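Local coordinates for protein paenibacillus xanthan lyase (Paenibacillus, PDB 6F2P) that cleaves the polysaccharide xanthan by elimination, as a polysaccharide lyase of family 8 with a helical domain and beta-sandwich domains, at residues Pro269-Val280 with Lys365-Leu376. Residues are numbered along the deposited sequence; the frame is centred on the assembly and turned at random.
Sequences PFIYKGNLMDMV and KQFSGMDRAVQL
Hairpin 271-276 and its flanks pack on the antiparallel hairpin of strands 363-367 and 372-377 at the buried seam between the alpha-helical domain and the super-sandwich of this family 8 lyase. Phe270 sends CZ over the centre of the Phe367 ring, 3.3 Å from Phe367 CZ, with the two planes inclined at 38°. Met370 CE touches the same Phe270 CZ at 3.4 Å, and Val374 CG2 lies 3.5 Å from Phe270 CE1. Tyr272, its chi1 of -162° setting CG opposite the backbone nitrogen, presents its ring edge to Leu376, with CD1 3.9 Å from Leu376 CD2. Met277 and Val374 meet tip to tip.

At the other end, Arg372 grips Met279 O side-on with NE (2.9 Å) and NH2 (3.0 Å), the oxygen lying in the guanidinium plane; NH2 arrives in the carbonyl plane, NE from above it. A longer bond from NH1 to Asp371 O helps fix the guanidinium's rotation. A leucine here would probably leave the buried Met279 carbonyl without either donor. Apolar side chains thus join the domains along most of the seam, while one charged group satisfies a backbone oxygen at its end.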
ATOM      1  N   PRO A 269     -12.162  -0.334 -11.187  1.00 12.15           N
ATOM      2  CA  PRO A 269     -11.219   0.787 -11.300  1.00 11.97           C
ATOM      3  C   PRO A 269     -10.145   0.552 -12.365  1.00 15.93           C
ATOM      4  O   PRO A 269      -9.488   1.498 -12.807  1.00 14.41           O
ATOM      5  CB  PRO A 269     -10.565   0.857  -9.909  1.00  9.61           C
ATOM      6  CG  PRO A 269     -11.429   0.036  -9.014  1.00 13.64           C
ATOM      7  CD  PRO A 269     -12.067  -1.009  -9.881  1.00 11.50           C
ATOM      8  N   PHE A 270      -9.965  -0.701 -12.769  1.00 16.16           N
ATOM      9  CA  PHE A 270      -8.892  -1.033 -13.695  1.00 12.57           C
ATOM     10  C   PHE A 270      -9.364  -1.219 -15.118  1.00 13.27           C
ATOM     11  O   PHE A 270      -8.570  -1.569 -15.995  1.00 15.44           O
ATOM     12  CB  PHE A 270      -8.124  -2.272 -13.231  1.00 12.45           C
ATOM     13  CG  PHE A 270      -7.374  -2.064 -11.954  1.00 11.43           C
ATOM     14  CD1 PHE A 270      -6.294  -1.199 -11.908  1.00 11.89           C
ATOM     15  CD2 PHE A 270      -7.755  -2.723 -10.797  1.00  9.94           C
ATOM     16  CE1 PHE A 270      -5.602  -1.000 -10.730  1.00 15.22           C
ATOM     17  CE2 PHE A 270      -7.070  -2.532  -9.625  1.00 11.78           C
ATOM     18  CZ  PHE A 270      -5.989  -1.670  -9.590  1.00 13.17           C
ATOM     19  N   ILE A 271     -10.651  -0.992 -15.358  1.00 13.25           N
ATOM     20  CA  ILE A 271     -11.141  -0.994 -16.729  1.00 16.60           C
ATOM     21  C   ILE A 271     -11.415   0.421 -17.159  1.00 17.60           C
ATOM     22  O   ILE A 271     -12.358   1.056 -16.674  1.00 17.61           O
ATOM     23  CB  ILE A 271     -12.413  -1.832 -16.918  1.00 20.22           C
ATOM     24  CG1 ILE A 271     -12.108  -3.304 -16.667  1.00 18.22           C
ATOM     25  CG2 ILE A 271     -12.973  -1.652 -18.339  1.00 16.59           C
ATOM     26  CD1 ILE A 271     -13.330  -4.158 -16.676  1.00 27.93           C
ATOM     27  N   TYR A 272     -10.571   0.929 -18.048  1.00 14.07           N
ATOM     28  CA  TYR A 272     -10.802   2.253 -18.580  1.00 16.29           C
ATOM     29  C   TYR A 272     -11.351   2.139 -19.985  1.00 17.37           C
ATOM     30  O   TYR A 272     -10.631   1.775 -20.909  1.00 22.72           O
ATOM     31  CB  TYR A 272      -9.536   3.107 -18.549  1.00 14.26           C
ATOM     32  CG  TYR A 272      -9.860   4.569 -18.690  1.00 18.70           C
ATOM     33  CD1 TYR A 272     -10.276   5.314 -17.590  1.00 15.14           C
ATOM     34  CD2 TYR A 272      -9.800   5.197 -19.925  1.00 19.13           C
ATOM     35  CE1 TYR A 272     -10.594   6.645 -17.713  1.00 14.40           C
ATOM     36  CE2 TYR A 272     -10.116   6.536 -20.060  1.00 19.79           C
ATOM     37  CZ  TYR A 272     -10.515   7.255 -18.952  1.00 21.06           C
ATOM     38  OH  TYR A 272     -10.831   8.587 -19.087  1.00 23.59           O
ATOM     39  N   LYS A 273     -12.640   2.426 -20.127  1.00 17.40           N
ATOM     40  CA  LYS A 273     -13.301   2.414 -21.426  1.00 18.65           C
ATOM     41  C   LYS A 273     -12.958   1.187 -22.280  1.00 18.32           C
ATOM     42  O   LYS A 273     -12.659   1.300 -23.470  1.00 20.43           O
ATOM     43  CB  LYS A 273     -13.005   3.716 -22.168  1.00 17.94           C
ATOM     44  CG  LYS A 273     -13.484   4.946 -21.406  1.00 23.44           C
ATOM     45  CD  LYS A 273     -13.188   6.222 -22.165  1.00 21.18           C
ATOM     46  CE  LYS A 273     -13.788   7.418 -21.458  1.00 24.39           C
ATOM     47  NZ  LYS A 273     -13.627   8.665 -22.259  1.00 26.17           N
ATOM     48  N   GLY A 274     -12.983   0.019 -21.649  1.00 17.16           N
ATOM     49  CA  GLY A 274     -12.794  -1.235 -22.355  1.00 16.77           C
ATOM     50  C   GLY A 274     -11.373  -1.752 -22.314  1.00 15.13           C
ATOM     51  O   GLY A 274     -11.069  -2.800 -22.885  1.00 17.60           O
ATOM     52  N   ASN A 275     -10.502  -1.009 -21.644  1.00 16.17           N
ATOM     53  CA  ASN A 275      -9.098  -1.372 -21.525  1.00 14.03           C
ATOM     54  C   ASN A 275      -8.751  -1.797 -20.106  1.00 15.42           C
ATOM     55  O   ASN A 275      -8.867  -1.010 -19.169  1.00 17.83           O
ATOM     56  CB  ASN A 275      -8.224  -0.186 -21.929  1.00 15.54           C
ATOM     57  CG  ASN A 275      -8.402   0.197 -23.376  1.00 18.54           C
ATOM     58  OD1 ASN A 275      -8.455  -0.665 -24.254  1.00 22.79           O
ATOM     59  ND2 ASN A 275      -8.504   1.489 -23.638  1.00 16.87           N
ATOM     60  N   LEU A 276      -8.332  -3.045 -19.943  1.00 16.28           N
ATOM     61  CA  LEU A 276      -7.874  -3.509 -18.645  1.00 15.08           C
ATOM     62  C   LEU A 276      -6.462  -3.003 -18.487  1.00 15.06           C
ATOM     63  O   LEU A 276      -5.611  -3.311 -19.311  1.00 21.93           O
ATOM     64  CB  LEU A 276      -7.904  -5.032 -18.590  1.00 17.84           C
ATOM     65  CG  LEU A 276      -7.560  -5.693 -17.255  1.00 18.05           C
ATOM     66  CD1 LEU A 276      -8.423  -5.150 -16.142  1.00  5.56           C
ATOM     67  CD2 LEU A 276      -7.723  -7.209 -17.367  1.00 22.11           C
ATOM     68  N   MET A 277      -6.213  -2.211 -17.449  1.00 15.99           N
ATOM     69  CA  MET A 277      -4.916  -1.548 -17.283  1.00 16.18           C
ATOM     70  C   MET A 277      -3.742  -2.520 -17.213  1.00 13.13           C
ATOM     71  O   MET A 277      -3.730  -3.442 -16.398  1.00 15.17           O
ATOM     72  CB  MET A 277      -4.924  -0.648 -16.045  1.00 13.28           C
ATOM     73  CG  MET A 277      -5.887   0.511 -16.152  1.00 13.19           C
ATOM     74  SD  MET A 277      -5.790   1.618 -14.740  1.00 16.23           S
ATOM     75  CE  MET A 277      -7.070   2.777 -15.195  1.00 17.79           C
ATOM     76  N   ASP A 278      -2.753  -2.295 -18.072  1.00 13.54           N
ATOM     77  CA  ASP A 278      -1.606  -3.195 -18.195  1.00 16.03           C
ATOM     78  C   ASP A 278      -0.781  -3.338 -16.916  1.00 16.67           C
ATOM     79  O   ASP A 278      -0.101  -4.348 -16.720  1.00 15.45           O
ATOM     80  CB  ASP A 278      -0.699  -2.727 -19.329  1.00 13.77           C
ATOM     81  CG  ASP A 278      -1.324  -2.928 -20.692  1.00 16.84           C
ATOM     82  OD1 ASP A 278      -2.107  -3.888 -20.853  1.00 17.91           O
ATOM     83  OD2 ASP A 278      -1.030  -2.123 -21.600  1.00 14.60           O
ATOM     84  N   MET A 279      -0.837  -2.333 -16.047  1.00 12.53           N
ATOM     85  CA  MET A 279      -0.005  -2.352 -14.857  1.00 10.30           C
ATOM     86  C   MET A 279      -0.427  -3.437 -13.865  1.00 12.93           C
ATOM     87  O   MET A 279       0.348  -3.799 -12.985  1.00 13.84           O
ATOM     88  CB  MET A 279       0.030  -0.981 -14.192  1.00 13.36           C
ATOM     89  CG  MET A 279      -1.251  -0.569 -13.487  1.00 12.25           C
ATOM     90  SD  MET A 279      -1.081   1.087 -12.785  1.00 18.45           S
ATOM     91  CE  MET A 279      -2.656   1.273 -11.942  1.00 10.07           C
ATOM     92  N   VAL A 280      -1.640  -3.968 -14.011  1.00 11.31           N
ATOM     93  CA  VAL A 280      -2.061  -5.085 -13.170  1.00 13.18           C
ATOM     94  C   VAL A 280      -2.090  -6.414 -13.911  1.00 19.55           C
ATOM     95  O   VAL A 280      -2.624  -7.393 -13.387  1.00 19.60           O
ATOM     96  CB  VAL A 280      -3.460  -4.875 -12.521  1.00 13.38           C
ATOM     97  CG1 VAL A 280      -3.487  -3.598 -11.684  1.00 12.68           C
ATOM     98  CG2 VAL A 280      -4.559  -4.874 -13.573  1.00 10.75           C
ATOM     99  N   LYS A 365      -7.991   5.862  -5.929  1.00 13.82           N
ATOM    100  CA  LYS A 365      -7.892   4.638  -5.141  1.00 12.03           C
ATOM    101  C   LYS A 365      -6.458   4.151  -4.986  1.00 11.55           C
ATOM    102  O   LYS A 365      -5.771   3.899  -5.977  1.00 15.47           O
ATOM    103  CB  LYS A 365      -8.781   3.540  -5.740  1.00 15.36           C
ATOM    104  CG  LYS A 365      -9.000   2.336  -4.823  1.00 16.66           C
ATOM    105  CD  LYS A 365     -10.141   1.456  -5.314  1.00 20.83           C
ATOM    106  CE  LYS A 365     -10.339   0.233  -4.426  1.00 18.53           C
ATOM    107  NZ  LYS A 365     -10.669   0.617  -3.020  1.00 24.13           N
ATOM    108  N   GLN A 366      -6.006   4.028  -3.737  1.00  9.55           N
ATOM    109  CA  GLN A 366      -4.660   3.536  -3.452  1.00 11.47           C
ATOM    110  C   GLN A 366      -4.657   2.033  -3.201  1.00 19.31           C
ATOM    111  O   GLN A 366      -5.319   1.554  -2.277  1.00 21.13           O
ATOM    112  CB  GLN A 366      -4.060   4.236  -2.237  1.00 10.92           C
ATOM    113  CG  GLN A 366      -2.552   4.088  -2.096  1.00 10.36           C
ATOM    114  CD  GLN A 366      -1.795   5.217  -2.788  1.00 14.26           C
ATOM    115  OE1 GLN A 366      -2.268   6.351  -2.829  1.00 14.16           O
ATOM    116  NE2 GLN A 366      -0.624   4.907  -3.346  1.00 11.67           N
ATOM    117  N   PHE A 367      -3.895   1.301  -4.011  1.00 13.95           N
ATOM    118  CA  PHE A 367      -3.778  -0.142  -3.860  1.00 13.56           C
ATOM    119  C   PHE A 367      -2.481  -0.489  -3.146  1.00 18.17           C
ATOM    120  O   PHE A 367      -1.503  -0.934  -3.758  1.00 22.06           O
ATOM    121  CB  PHE A 367      -3.873  -0.820  -5.227  1.00 14.24           C
ATOM    122  CG  PHE A 367      -5.149  -0.513  -5.954  1.00 13.58           C
ATOM    123  CD1 PHE A 367      -6.277  -1.284  -5.752  1.00 13.80           C
ATOM    124  CD2 PHE A 367      -5.231   0.569  -6.806  1.00 13.66           C
ATOM    125  CE1 PHE A 367      -7.458  -0.996  -6.407  1.00 14.20           C
ATOM    126  CE2 PHE A 367      -6.412   0.866  -7.462  1.00 15.40           C
ATOM    127  CZ  PHE A 367      -7.528   0.081  -7.263  1.00 14.59           C
ATOM    128  N   SER A 368      -2.486  -0.281  -1.836  1.00 17.17           N
ATOM    129  CA  SER A 368      -1.293  -0.437  -1.017  1.00 17.18           C
ATOM    130  C   SER A 368      -0.764  -1.868  -0.965  1.00 17.24           C
ATOM    131  O   SER A 368       0.416  -2.091  -0.692  1.00 17.26           O
ATOM    132  CB  SER A 368      -1.590   0.050   0.399  1.00 16.25           C
ATOM    133  OG  SER A 368      -1.799   1.448   0.398  1.00 19.12           O
ATOM    134  N   GLY A 369      -1.641  -2.835  -1.206  1.00 15.81           N
ATOM    135  CA  GLY A 369      -1.256  -4.234  -1.169  1.00 18.68           C
ATOM    136  C   GLY A 369      -0.431  -4.689  -2.366  1.00 19.56           C
ATOM    137  O   GLY A 369       0.179  -5.757  -2.331  1.00 19.08           O
ATOM    138  N   MET A 370      -0.404  -3.883  -3.424  1.00 17.71           N
ATOM    139  CA  MET A 370       0.359  -4.241  -4.610  1.00 12.62           C
ATOM    140  C   MET A 370       1.104  -3.058  -5.226  1.00 16.04           C
ATOM    141  O   MET A 370       1.419  -3.070  -6.419  1.00 16.34           O
ATOM    142  CB  MET A 370      -0.554  -4.881  -5.650  1.00 11.08           C
ATOM    143  CG  MET A 370      -1.584  -3.933  -6.206  1.00 11.60           C
ATOM    144  SD  MET A 370      -2.721  -4.796  -7.290  1.00 13.82           S
ATOM    145  CE  MET A 370      -3.775  -3.459  -7.812  1.00 11.22           C
ATOM    146  N   ASP A 371       1.392  -2.046  -4.413  1.00 16.66           N
ATOM    147  CA  ASP A 371       2.110  -0.856  -4.875  1.00 13.86           C
ATOM    148  C   ASP A 371       1.555  -0.262  -6.175  1.00 16.46           C
ATOM    149  O   ASP A 371       2.300  -0.055  -7.133  1.00 17.37           O
ATOM    150  CB  ASP A 371       3.606  -1.152  -5.022  1.00 10.26           C
ATOM    151  CG  ASP A 371       4.279  -1.470  -3.687  1.00 18.08           C
ATOM    152  OD1 ASP A 371       3.669  -1.204  -2.618  1.00  9.86           O
ATOM    153  OD2 ASP A 371       5.425  -1.983  -3.716  1.00 17.78           O
ATOM    154  N   ARG A 372       0.249  -0.008  -6.203  1.00 13.79           N
ATOM    155  CA  ARG A 372      -0.391   0.584  -7.377  1.00 14.40           C
ATOM    156  C   ARG A 372      -1.334   1.697  -6.958  1.00 13.89           C
ATOM    157  O   ARG A 372      -1.780   1.752  -5.811  1.00 15.54           O
ATOM    158  CB  ARG A 372      -1.172  -0.465  -8.172  1.00 11.17           C
ATOM    159  CG  ARG A 372      -0.320  -1.569  -8.766  1.00 13.03           C
ATOM    160  CD  ARG A 372       0.541  -1.047  -9.906  1.00 16.70           C
ATOM    161  NE  ARG A 372       1.135  -2.130 -10.694  1.00 14.58           N
ATOM    162  CZ  ARG A 372       2.352  -2.628 -10.493  1.00 15.48           C
ATOM    163  NH1 ARG A 372       3.126  -2.142  -9.524  1.00 14.64           N
ATOM    164  NH2 ARG A 372       2.798  -3.612 -11.265  1.00 12.99           N
ATOM    165  N   ALA A 373      -1.647   2.582  -7.894  1.00 11.63           N
ATOM    166  CA  ALA A 373      -2.584   3.668  -7.631  1.00 13.83           C
ATOM    167  C   ALA A 373      -3.338   4.018  -8.911  1.00 18.95           C
ATOM    168  O   ALA A 373      -2.800   3.889 -10.022  1.00 15.99           O
ATOM    169  CB  ALA A 373      -1.853   4.888  -7.091  1.00 10.74           C
ATOM    170  N   VAL A 374      -4.586   4.448  -8.754  1.00 18.85           N
ATOM    171  CA  VAL A 374      -5.390   4.870  -9.892  1.00 17.39           C
ATOM    172  C   VAL A 374      -6.102   6.187  -9.606  1.00 19.63           C
ATOM    173  O   VAL A 374      -6.742   6.350  -8.560  1.00 16.59           O
ATOM    174  CB  VAL A 374      -6.433   3.806 -10.289  1.00 15.44           C
ATOM    175  CG1 VAL A 374      -7.314   4.319 -11.408  1.00 15.76           C
ATOM    176  CG2 VAL A 374      -5.745   2.534 -10.719  1.00 18.21           C
ATOM    177  N   GLN A 375      -5.964   7.126 -10.538  1.00 17.01           N
ATOM    178  CA  GLN A 375      -6.703   8.372 -10.485  1.00 16.21           C
ATOM    179  C   GLN A 375      -7.671   8.435 -11.659  1.00 18.49           C
ATOM    180  O   GLN A 375      -7.266   8.406 -12.821  1.00 21.04           O
ATOM    181  CB  GLN A 375      -5.755   9.572 -10.503  1.00 12.79           C
ATOM    182  CG  GLN A 375      -6.455  10.910 -10.642  1.00 14.61           C
ATOM    183  CD  GLN A 375      -7.313  11.263  -9.437  1.00 20.74           C
ATOM    184  OE1 GLN A 375      -8.327  10.616  -9.156  1.00 17.95           O
ATOM    185  NE2 GLN A 375      -6.907  12.302  -8.715  1.00 25.97           N
ATOM    186  N   LEU A 376      -8.958   8.492 -11.350  1.00 18.35           N
ATOM    187  CA  LEU A 376      -9.978   8.607 -12.375  1.00 15.27           C
ATOM    188  C   LEU A 376     -10.698   9.949 -12.214  1.00 21.62           C
ATOM    189  O   LEU A 376     -11.348  10.205 -11.195  1.00 22.44           O
ATOM    190  CB  LEU A 376     -10.960   7.442 -12.291  1.00 14.25           C
ATOM    191  CG  LEU A 376     -10.379   6.026 -12.362  1.00 15.62           C
ATOM    192  CD1 LEU A 376     -11.462   4.999 -12.067  1.00 16.04           C
ATOM    193  CD2 LEU A 376      -9.751   5.745 -13.716  1.00 13.54           C
TER